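Local coordinates for ABC transporter binding protein AcbH (Actinoplanes, PDB 3OO8) that binds beta-D-galactopyranose with exclusive preference, as the extracellular solute receptor of an ABC transporter, at residues A[49-54]-A[319-324]; A[211-216]-A[405-410]; A[279-284]-A[354-359]. The protein carries 2 engineered substitutions. All blocks are in the same frame, centred on the assembly; numbering follows the deposited sequence.

Overall arrangement
AcbH illustrates how the two-lobed fold of a class 2 solute-binding protein is closed by contacts between distant parts of one chain. From the N terminus, contact 1 closes first: helix 39-56 is met 265 residues later by the end of helix 312-322. Before that loop shuts, residues 211-216 and then 279-284 have passed, so contact 1 crosses both others. Contact 3, strand 279-282 against helix 352-363, is nested inside the loop that contact 2 closes between the end of helix 204-212 and helix 396-413. The three do not touch; contacts 1 and 2 have centres 40 Å apart. Strand 134-147 neighbours both contact 1 and contact 3.

Contact 1: A[49-54]-A[319-324]; sequences MQQATT and LQYIGT
The phenol oxygen of Tyr321 is linked to Gln51 through a water: Tyr321 OH lies 2.7 Å from that water, which in turn gives a weak bond to Gln51 OE1. The water sits in the ring plane, at its edge, while Gln51 CB touches the same hydroxyl directly, 3.3 Å from Tyr321 OH. Below this polar end the ring lies against the backbone of helix 39-56. Ala52 CA stands over one face in a CH-pi contact, 3.8 Å from the centroid of the Tyr321 ring, and Ala52 CB rests on CD2 of the same tyrosine. CG of Tyr321 is anti to its backbone N (chi1 172°), which carries the ring across to the facing helix. This is helix-helix packing in the family's alpha/beta fold, joining helix 39-56 to the last turn of helix 312-322. On the inner side the two terminal methyls, Met49 CE and Ile322 CD1, meet at 4.0 Å; beyond them Met49 touches Val60 and Val62, and Ile322 touches Val135 and Leu137, strand residues behind the helices. The chain turns at Gly323, and Thr324 OG1 then donates to Tyr321 O at 2.7 Å, in the carbonyl plane, while capping the next helix at Ala327 N.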
# COMPACT_ATOMS: atom_id res chain seq x y z
N MET A 49 17.09 -9.08 -13.81
CA MET A 49 16.80 -10.06 -14.86
C MET A 49 18.10 -10.76 -15.31
O MET A 49 18.06 -11.94 -15.68
CB MET A 49 16.04 -9.42 -16.02
CG MET A 49 14.56 -9.11 -15.64
SD MET A 49 13.61 -10.58 -15.29
CE MET A 49 13.59 -10.54 -13.48
N GLN A 50 19.23 -10.05 -15.26
CA GLN A 50 20.53 -10.71 -15.53
C GLN A 50 20.74 -11.83 -14.51
O GLN A 50 21.15 -12.93 -14.87
CB GLN A 50 21.69 -9.72 -15.45
CG GLN A 50 21.57 -8.60 -16.46
CD GLN A 50 22.79 -7.72 -16.49
OE1 GLN A 50 23.42 -7.47 -15.48
NE2 GLN A 50 23.12 -7.23 -17.68
N GLN A 51 20.44 -11.57 -13.23
CA GLN A 51 20.59 -12.58 -12.18
C GLN A 51 19.61 -13.75 -12.40
O GLN A 51 19.96 -14.92 -12.22
CB GLN A 51 20.49 -11.96 -10.78
CG GLN A 51 21.58 -10.91 -10.47
CD GLN A 51 21.72 -10.69 -8.96
OE1 GLN A 51 21.65 -11.64 -8.18
NE2 GLN A 51 21.98 -9.47 -8.56
N ALA A 52 18.40 -13.43 -12.88
CA ALA A 52 17.38 -14.45 -13.20
C ALA A 52 17.86 -15.37 -14.30
O ALA A 52 17.72 -16.61 -14.21
CB ALA A 52 16.04 -13.78 -13.57
N THR A 53 18.42 -14.80 -15.36
CA THR A 53 18.98 -15.65 -16.41
C THR A 53 20.14 -16.51 -15.90
O THR A 53 20.20 -17.71 -16.16
CB THR A 53 19.41 -14.79 -17.61
OG1 THR A 53 18.26 -14.09 -18.11
CG2 THR A 53 20.02 -15.64 -18.72
N THR A 54 21.04 -15.92 -15.15
CA THR A 54 22.17 -16.70 -14.63
C THR A 54 21.69 -17.92 -13.83
O THR A 54 22.24 -19.02 -13.96
CB THR A 54 23.07 -15.78 -13.75
OG1 THR A 54 23.48 -14.66 -14.53
CG2 THR A 54 24.28 -16.54 -13.24
N LEU A 319 9.42 -16.58 -12.89
CA LEU A 319 8.62 -16.25 -11.71
C LEU A 319 9.09 -16.99 -10.45
O LEU A 319 9.07 -16.43 -9.36
CB LEU A 319 7.14 -16.53 -11.96
CG LEU A 319 6.37 -15.57 -12.89
CD1 LEU A 319 4.93 -16.09 -13.13
CD2 LEU A 319 6.34 -14.11 -12.38
N GLN A 320 9.43 -18.27 -10.58
CA GLN A 320 9.96 -19.01 -9.44
C GLN A 320 11.18 -18.32 -8.85
O GLN A 320 11.31 -18.24 -7.64
CB GLN A 320 10.28 -20.46 -9.83
CG GLN A 320 9.02 -21.20 -10.08
CD GLN A 320 9.22 -22.60 -10.63
OE1 GLN A 320 10.34 -23.10 -10.70
NE2 GLN A 320 8.13 -23.25 -11.00
N TYR A 321 12.06 -17.83 -9.71
CA TYR A 321 13.24 -17.09 -9.26
C TYR A 321 12.85 -15.79 -8.57
O TYR A 321 13.42 -15.42 -7.52
CB TYR A 321 14.21 -16.85 -10.43
CG TYR A 321 15.34 -15.92 -10.02
CD1 TYR A 321 16.48 -16.42 -9.40
CD2 TYR A 321 15.21 -14.56 -10.17
CE1 TYR A 321 17.46 -15.57 -8.96
CE2 TYR A 321 16.20 -13.73 -9.77
CZ TYR A 321 17.29 -14.22 -9.15
OH TYR A 321 18.25 -13.31 -8.74
N ILE A 322 11.88 -15.10 -9.15
CA ILE A 322 11.46 -13.82 -8.58
C ILE A 322 10.89 -14.03 -7.17
O ILE A 322 11.01 -13.15 -6.30
CB ILE A 322 10.43 -13.13 -9.53
CG1 ILE A 322 11.17 -12.60 -10.77
CG2 ILE A 322 9.64 -12.03 -8.79
CD1 ILE A 322 10.25 -11.94 -11.84
N GLY A 323 10.23 -15.16 -6.97
CA GLY A 323 9.62 -15.47 -5.65
C GLY A 323 10.62 -16.03 -4.66
O GLY A 323 10.31 -17.02 -3.98
N THR A 324 11.78 -15.38 -4.55
CA THR A 324 12.80 -15.82 -3.57
C THR A 324 13.34 -14.63 -2.80
O THR A 324 13.28 -13.50 -3.30
CB THR A 324 14.01 -16.55 -4.26
OG1 THR A 324 14.68 -15.65 -5.13
CG2 THR A 324 13.54 -17.77 -5.06
O HOH W 1 20.29 -14.56 -7.46

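Contact 2: A[211-216]-A[405-410]; sequences MKHEVP and SAEDQA
This is a loop-to-helix contact, in which the Schellman motif that ends helix 204-212, with the loop after it, is laid against the C-terminal helix 396-413, away from the sugar site of the solute-binding fold. His213 carries the motif: its positive phi turns the chain out of the helix, and CG anti to the backbone N (chi1 -164°) sends the imidazole toward helix 396-413. There the ring is met in two ways. Ala410 comes over one face, its CB 3.7 Å from the centroid of the His213 ring, a CH-pi contact offset toward the rim. Glu407 comes at the edge, with its carboxylate turned only 26° from the ring plane, so that the two planes are not far from coplanar, although the side chains cross at about a right angle. The imidazole is probably turned over in the model, which leaves the individual polar bonds of its nitrogens open.

The carboxylate has a firmer anchor in the loop. Glu407 OE1 accepts a hydrogen bond from the backbone N of Trp217, a tie from the C-terminal helix to the chain just past Pro216. The side chains of Ala410 and Ala406 also touch Trp217, and helix 377-392 backs the same helix through Met379 and Met383. Glu407 reaches all this by a bend at chi2 (51°), which brings its end round to the proline: Pro216 CA is 3.3 Å from Glu407 OE1, and Pro216 CB lies 3.4 Å from the same oxygen.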
# COMPACT_ATOMS: atom_id res chain seq x y z
N MET A 211 -14.90 -1.77 -0.85
CA MET A 211 -14.13 -1.45 -2.05
C MET A 211 -14.74 -2.04 -3.29
O MET A 211 -14.68 -1.40 -4.33
CB MET A 211 -12.69 -1.92 -1.92
CG MET A 211 -11.93 -1.10 -0.87
SD MET A 211 -11.80 0.69 -0.91
CE MET A 211 -13.18 1.24 0.08
N LYS A 212 -15.25 -3.26 -3.19
CA LYS A 212 -15.85 -3.96 -4.34
C LYS A 212 -17.33 -3.58 -4.55
O LYS A 212 -17.96 -4.01 -5.53
CB LYS A 212 -15.66 -5.45 -4.20
CG LYS A 212 -14.17 -5.90 -4.32
CD LYS A 212 -14.03 -7.38 -4.13
CE LYS A 212 -12.59 -7.83 -4.32
NZ LYS A 212 -12.00 -7.46 -5.67
N HIS A 213 -17.84 -2.70 -3.69
CA HIS A 213 -19.26 -2.32 -3.65
C HIS A 213 -20.22 -3.51 -3.37
O HIS A 213 -21.37 -3.54 -3.85
CB HIS A 213 -19.68 -1.55 -4.90
CG HIS A 213 -20.98 -0.82 -4.76
ND1 HIS A 213 -21.23 0.07 -3.73
CD2 HIS A 213 -22.09 -0.83 -5.53
CE1 HIS A 213 -22.45 0.55 -3.86
NE2 HIS A 213 -22.99 0.02 -4.95
N GLU A 214 -19.74 -4.46 -2.58
CA GLU A 214 -20.55 -5.55 -2.03
C GLU A 214 -21.34 -5.09 -0.80
O GLU A 214 -22.30 -5.72 -0.38
CB GLU A 214 -19.68 -6.77 -1.74
CG GLU A 214 -19.18 -7.33 -3.05
CD GLU A 214 -18.01 -8.26 -2.93
OE1 GLU A 214 -17.55 -8.52 -1.79
OE2 GLU A 214 -17.53 -8.70 -4.00
N VAL A 215 -20.92 -3.95 -0.27
CA VAL A 215 -21.61 -3.24 0.82
C VAL A 215 -21.73 -1.79 0.29
O VAL A 215 -20.83 -1.28 -0.36
CB VAL A 215 -20.72 -3.29 2.11
CG1 VAL A 215 -21.04 -2.15 3.07
CG2 VAL A 215 -20.83 -4.66 2.79
N PRO A 216 -22.86 -1.12 0.54
CA PRO A 216 -22.99 0.25 0.01
C PRO A 216 -22.32 1.32 0.88
O PRO A 216 -22.09 1.08 2.07
CB PRO A 216 -24.50 0.50 0.04
CG PRO A 216 -25.00 -0.40 1.10
CD PRO A 216 -24.08 -1.58 1.24
N SER A 405 -23.62 10.78 -1.69
CA SER A 405 -22.85 11.07 -2.90
C SER A 405 -21.94 9.91 -3.30
O SER A 405 -21.85 9.53 -4.48
CB SER A 405 -22.04 12.34 -2.75
OG SER A 405 -22.87 13.49 -2.61
N ALA A 406 -21.30 9.29 -2.32
CA ALA A 406 -20.42 8.16 -2.62
C ALA A 406 -21.20 6.96 -3.15
O ALA A 406 -20.77 6.33 -4.12
CB ALA A 406 -19.63 7.78 -1.34
N GLU A 407 -22.35 6.67 -2.55
CA GLU A 407 -23.15 5.54 -2.99
C GLU A 407 -23.68 5.76 -4.40
O GLU A 407 -23.73 4.83 -5.21
CB GLU A 407 -24.30 5.28 -2.02
CG GLU A 407 -25.21 4.11 -2.42
CD GLU A 407 -24.48 2.81 -2.75
OE1 GLU A 407 -23.31 2.60 -2.34
OE2 GLU A 407 -25.10 1.96 -3.43
N ASP A 408 -24.10 6.98 -4.69
CA ASP A 408 -24.65 7.26 -6.01
C ASP A 408 -23.54 7.12 -7.06
O ASP A 408 -23.78 6.60 -8.16
CB ASP A 408 -25.31 8.63 -6.07
CG ASP A 408 -26.60 8.70 -5.26
OD1 ASP A 408 -27.16 7.65 -4.89
OD2 ASP A 408 -27.08 9.83 -5.09
N GLN A 409 -22.34 7.56 -6.71
CA GLN A 409 -21.19 7.43 -7.63
C GLN A 409 -20.93 5.94 -7.82
O GLN A 409 -20.77 5.47 -8.95
CB GLN A 409 -19.93 8.14 -7.08
CG GLN A 409 -19.92 9.65 -7.19
CD GLN A 409 -19.46 10.11 -8.55
OE1 GLN A 409 -19.14 9.30 -9.41
NE2 GLN A 409 -19.46 11.42 -8.76
N ALA A 410 -20.92 5.20 -6.72
CA ALA A 410 -20.66 3.77 -6.78
C ALA A 410 -21.66 3.05 -7.66
O ALA A 410 -21.27 2.16 -8.40
CB ALA A 410 -20.63 3.14 -5.40

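Contact 3: A[279-284]-A[354-359]; sequences LDFFVF and QKKSVA. With SO4 (sulfate ion), chain B.
A sulfate site, its ion probably from the crystallisation liquor, marks the rim of a strand-on-helix contact. Asp280 OD2 lies 2.7 Å from sulfate O1, so close that one of the two acid groups probably holds a proton. Lys356 NZ reaches the same ion by two weak hydrogen bonds, 3.5 Å to sulfate O1 and 3.4 Å to sulfate O4. Anion and ammonium meet because the lysine, straight as far as CE, bends at its last torsion (chi4 65°).

On its way that chain slides past Phe281, the two running in opposite directions. Lys356 CD stands over one face of the Phe281 ring, 3.9 Å from its centroid in a CH-pi contact, and Lys356 CG lies 3.4 Å from Phe281 CZ; the backbone N of Ser357 comes at the ring's edge, near its plane. In the solute-binding fold, strand 279-282 pairs antiparallel with strand 134-147, and helix 352-363 packs beside it. The axes of strand 279-282 and segment 354-359 run 10° from parallel, 9.5 Å apart. Phe281 also touches Val143 of the neighbouring strand, and its side chain is about 9 Å from that of Trp142, which binds beta-D-galactose in another structure of this protein; no sugar is bound here.

The other acid oxygen, Asp280 OD1, accepts from the backbone N of Phe281 at 2.8 Å, on its anti side and somewhat out of the carboxylate plane. With an alanine here, that amide would probably lose its side-chain acceptor and the sulfate one of its closest neighbours. Lys356 CE, meanwhile, rests against Phe281 O.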
# COMPACT_ATOMS: atom_id res chain seq x y z
N LEU A 279 13.93 9.38 13.31
CA LEU A 279 12.59 8.99 12.86
C LEU A 279 12.24 7.55 13.25
O LEU A 279 13.07 6.65 13.09
CB LEU A 279 12.51 9.15 11.34
CG LEU A 279 11.10 8.95 10.75
CD1 LEU A 279 10.15 9.97 11.34
CD2 LEU A 279 11.17 9.10 9.25
N ASP A 280 11.04 7.34 13.79
CA ASP A 280 10.55 6.00 14.08
C ASP A 280 9.07 6.01 13.75
O ASP A 280 8.50 7.02 13.28
CB ASP A 280 10.77 5.68 15.57
CG ASP A 280 10.90 4.19 15.87
OD1 ASP A 280 10.42 3.34 15.10
OD2 ASP A 280 11.49 3.87 16.93
N PHE A 281 8.42 4.87 13.95
CA PHE A 281 6.97 4.83 13.74
C PHE A 281 6.32 3.81 14.61
O PHE A 281 6.99 2.96 15.21
CB PHE A 281 6.59 4.54 12.28
CG PHE A 281 7.01 3.17 11.78
CD1 PHE A 281 6.18 2.07 11.97
CD2 PHE A 281 8.18 3.02 11.02
CE1 PHE A 281 6.52 0.81 11.48
CE2 PHE A 281 8.53 1.77 10.52
CZ PHE A 281 7.72 0.67 10.74
N PHE A 282 5.01 3.96 14.76
CA PHE A 282 4.20 2.91 15.38
C PHE A 282 2.99 2.64 14.50
O PHE A 282 2.58 3.49 13.72
CB PHE A 282 3.83 3.22 16.85
CG PHE A 282 3.09 4.54 17.06
CD1 PHE A 282 1.71 4.60 16.86
CD2 PHE A 282 3.75 5.68 17.47
CE1 PHE A 282 1.01 5.75 17.06
CE2 PHE A 282 3.05 6.86 17.65
CZ PHE A 282 1.67 6.89 17.45
N VAL A 283 2.44 1.42 14.56
CA VAL A 283 1.24 1.16 13.78
C VAL A 283 0.04 1.91 14.36
O VAL A 283 -0.05 2.20 15.56
CB VAL A 283 0.96 -0.36 13.63
CG1 VAL A 283 2.20 -1.02 13.10
CG2 VAL A 283 0.54 -1.03 14.95
N PHE A 284 -0.92 2.23 13.49
CA PHE A 284 -2.09 2.94 13.98
C PHE A 284 -2.72 2.16 15.14
O PHE A 284 -2.86 0.92 15.04
CB PHE A 284 -3.10 3.13 12.86
CG PHE A 284 -4.12 4.22 13.13
CD1 PHE A 284 -3.88 5.51 12.67
CD2 PHE A 284 -5.30 3.95 13.81
CE1 PHE A 284 -4.80 6.55 12.87
CE2 PHE A 284 -6.24 4.97 14.02
CZ PHE A 284 -5.98 6.27 13.57
N GLN A 354 13.30 0.36 7.33
CA GLN A 354 13.00 -0.90 6.60
C GLN A 354 12.95 -2.10 7.52
O GLN A 354 12.06 -2.94 7.41
CB GLN A 354 14.01 -1.14 5.48
CG GLN A 354 13.78 -0.21 4.28
CD GLN A 354 14.92 -0.28 3.27
OE1 GLN A 354 16.08 0.07 3.59
NE2 GLN A 354 14.62 -0.74 2.05
N LYS A 355 13.93 -2.23 8.42
CA LYS A 355 13.90 -3.35 9.33
C LYS A 355 12.59 -3.39 10.13
O LYS A 355 11.99 -4.43 10.29
CB LYS A 355 15.10 -3.29 10.26
CG LYS A 355 16.38 -3.53 9.48
CD LYS A 355 17.58 -3.34 10.40
CE LYS A 355 18.88 -3.73 9.71
NZ LYS A 355 20.03 -3.52 10.62
N LYS A 356 12.17 -2.24 10.65
CA LYS A 356 10.93 -2.22 11.40
C LYS A 356 9.72 -2.49 10.48
O LYS A 356 8.75 -3.15 10.88
CB LYS A 356 10.79 -0.89 12.12
CG LYS A 356 9.64 -0.90 13.12
CD LYS A 356 9.68 0.35 14.00
CE LYS A 356 8.51 0.34 14.97
NZ LYS A 356 8.58 -0.77 15.94
N SER A 357 9.81 -2.02 9.24
CA SER A 357 8.71 -2.22 8.28
C SER A 357 8.49 -3.71 8.02
O SER A 357 7.34 -4.18 8.01
CB SER A 357 9.03 -1.51 6.95
OG SER A 357 9.13 -0.08 7.13
N VAL A 358 9.58 -4.46 7.88
CA VAL A 358 9.48 -5.92 7.64
C VAL A 358 8.78 -6.55 8.83
O VAL A 358 7.92 -7.42 8.68
CB VAL A 358 10.93 -6.55 7.55
CG1 VAL A 358 10.92 -8.10 7.74
CG2 VAL A 358 11.56 -6.17 6.23
N ALA A 359 9.20 -6.16 10.03
CA ALA A 359 8.63 -6.74 11.23
C ALA A 359 7.14 -6.43 11.37
O ALA A 359 6.33 -7.34 11.59
CB ALA A 359 9.38 -6.23 12.45
S SO4 B . 11.94 0.55 17.78
O1 SO4 B . 10.74 1.37 17.61
O2 SO4 B . 12.02 0.14 19.18
O3 SO4 B . 13.13 1.32 17.42
O4 SO4 B . 11.88 -0.63 16.91